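Local coordinates for protein 1,3,6,8-tetrahydroxynaphthalene synthase (Streptomyces coelicolor, PDB 1U0M) that condenses five malonyl-CoA units into a linear pentaketide and cyclises it to 1,3,6,8-tetrahydroxynaphthalene, a precursor of melanin, at residues S86-V91 with V171-C176. Numbering follows the deposited sequence.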
loop_
_atom_site.group_PDB
_atom_site.type_symbol
_atom_site.label_atom_id
_atom_site.label_comp_id
_atom_site.label_asym_id
_atom_site.label_seq_id
_atom_site.Cartn_x
_atom_site.Cartn_y
_atom_site.Cartn_z
ATOM N N SER A 86 -13.335 15.412 5.131
ATOM C CA SER A 86 -14.183 16.518 4.696
ATOM C C SER A 86 -13.978 16.955 3.244
ATOM O O SER A 86 -14.753 17.761 2.734
ATOM C CB SER A 86 -13.999 17.731 5.614
ATOM O OG SER A 86 -12.636 18.070 5.759
ATOM N N ARG A 87 -12.965 16.423 2.561
ATOM C CA ARG A 87 -12.729 16.834 1.178
ATOM C C ARG A 87 -12.834 15.737 0.111
ATOM O O ARG A 87 -13.354 15.971 -0.979
ATOM C CB ARG A 87 -11.354 17.504 1.052
ATOM C CG ARG A 87 -11.157 18.756 1.890
ATOM C CD ARG A 87 -9.753 19.295 1.686
ATOM N NE ARG A 87 -9.416 20.384 2.595
ATOM C CZ ARG A 87 -9.695 21.661 2.369
ATOM N NH1 ARG A 87 -10.323 22.016 1.254
ATOM N NH2 ARG A 87 -9.324 22.585 3.251
ATOM N N VAL A 88 -12.345 14.542 0.417
ATOM C CA VAL A 88 -12.358 13.462 -0.560
ATOM C C VAL A 88 -13.725 13.141 -1.184
ATOM O O VAL A 88 -13.849 13.084 -2.406
ATOM C CB VAL A 88 -11.726 12.180 0.042
ATOM C CG1 VAL A 88 -11.745 11.058 -0.972
ATOM C CG2 VAL A 88 -10.288 12.464 0.455
ATOM N N PRO A 89 -14.761 12.937 -0.358
ATOM C CA PRO A 89 -16.122 12.619 -0.817
ATOM C C PRO A 89 -16.623 13.372 -2.062
ATOM O O PRO A 89 -16.995 12.756 -3.071
ATOM C CB PRO A 89 -16.964 12.915 0.415
ATOM C CG PRO A 89 -16.068 12.444 1.512
ATOM C CD PRO A 89 -14.726 13.029 1.115
ATOM N N ALA A 90 -16.633 14.697 -1.991
ATOM C CA ALA A 90 -17.091 15.510 -3.112
ATOM C C ALA A 90 -16.393 15.140 -4.407
ATOM O O ALA A 90 -17.039 14.932 -5.436
ATOM C CB ALA A 90 -16.863 16.972 -2.817
ATOM N N VAL A 91 -15.070 15.051 -4.359
ATOM C CA VAL A 91 -14.307 14.736 -5.555
ATOM C C VAL A 91 -14.653 13.379 -6.141
ATOM O O VAL A 91 -14.789 13.246 -7.356
ATOM C CB VAL A 91 -12.793 14.808 -5.284
ATOM C CG1 VAL A 91 -12.021 14.544 -6.571
ATOM C CG2 VAL A 91 -12.441 16.182 -4.725
ATOM N N VAL A 171 -8.453 7.004 -6.346
ATOM C CA VAL A 171 -8.477 8.206 -5.518
ATOM C C VAL A 171 -7.073 8.563 -5.078
ATOM O O VAL A 171 -6.366 7.741 -4.511
ATOM C CB VAL A 171 -9.325 8.031 -4.251
ATOM C CG1 VAL A 171 -9.268 9.302 -3.424
ATOM C CG2 VAL A 171 -10.756 7.704 -4.623
ATOM N N ALA A 172 -6.674 9.796 -5.361
ATOM C CA ALA A 172 -5.363 10.287 -4.974
ATOM C C ALA A 172 -5.577 11.435 -3.982
ATOM O O ALA A 172 -6.265 12.404 -4.279
ATOM C CB ALA A 172 -4.611 10.771 -6.204
ATOM N N CYS A 173 -4.997 11.319 -2.799
ATOM C CA CYS A 173 -5.141 12.356 -1.784
ATOM C C CYS A 173 -3.754 12.739 -1.295
ATOM O O CYS A 173 -3.077 11.939 -0.662
ATOM C CB CYS A 173 -5.988 11.834 -0.620
ATOM S SG CYS A 173 -6.446 13.086 0.577
ATOM N N GLU A 174 -3.333 13.963 -1.580
ATOM C CA GLU A 174 -2.005 14.397 -1.181
ATOM C C GLU A 174 -1.953 15.765 -0.505
ATOM O O GLU A 174 -2.252 16.794 -1.116
ATOM C CB GLU A 174 -1.082 14.370 -2.407
ATOM C CG GLU A 174 -1.043 13.013 -3.120
ATOM C CD GLU A 174 -0.229 11.957 -2.364
ATOM O OE1 GLU A 174 -0.030 12.127 -1.140
ATOM O OE2 GLU A 174 0.207 10.957 -2.990
ATOM N N PHE A 175 -1.564 15.762 0.768
ATOM C CA PHE A 175 -1.440 16.983 1.558
ATOM C C PHE A 175 0.046 17.133 1.883
ATOM O O PHE A 175 0.464 16.989 3.047
ATOM C CB PHE A 175 -2.244 16.840 2.857
ATOM C CG PHE A 175 -3.724 16.628 2.653
ATOM C CD1 PHE A 175 -4.447 15.820 3.531
ATOM C CD2 PHE A 175 -4.404 17.263 1.613
ATOM C CE1 PHE A 175 -5.828 15.644 3.382
ATOM C CE2 PHE A 175 -5.789 17.095 1.451
ATOM C CZ PHE A 175 -6.501 16.284 2.340
ATOM N N CYS A 176 0.839 17.457 0.864
ATOM C CA CYS A 176 2.293 17.553 1.035
ATOM C C CYS A 176 2.714 18.584 2.071
ATOM O O CYS A 176 3.767 18.455 2.673
ATOM C CB CYS A 176 2.988 17.841 -0.310
ATOM S SG CYS A 176 2.668 16.612 -1.621
#
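The guanidinium of Arg87 forms salt bridges through NE to Glu83 OE1, one turn back on the helix, and through NH2 to Glu21 OE2, while the methylene part of the same side chain approaches Phe175 of the strand. Arg87 CD lies 4.5 Å from Phe175 CZ at the far end of the ring, a loose, oblique approach, and the ring also packs against Glu83 and Ala84 of the preceding helical turn. Deeper in, Val88 splits its two methyls between two strand residues. Val88 CG1, anti to the backbone N (chi1 180°), touches Val171 CG1 at 3.9 Å, the two side chains meeting at a slant, and Val88 CG2 touches SG of Cys173, also at 3.9 Å. Helix 73-99 here packs on an interior strand of the mixed sheet in the N-terminal half of the thiolase fold, between strands 108-112 and 198-206; the short segments run roughly antiparallel (149°), the axes coming within 10.0 Å. Val171, Cys173 and Phe175, every second residue, face the helix, whereas Glu174 turns to the other side of the strand, where its OE1 is hydrogen-bonded to Thr115 OG1 and accepts from Cys114 N, and OE2 is hydrogen-bonded to Ser314 OG.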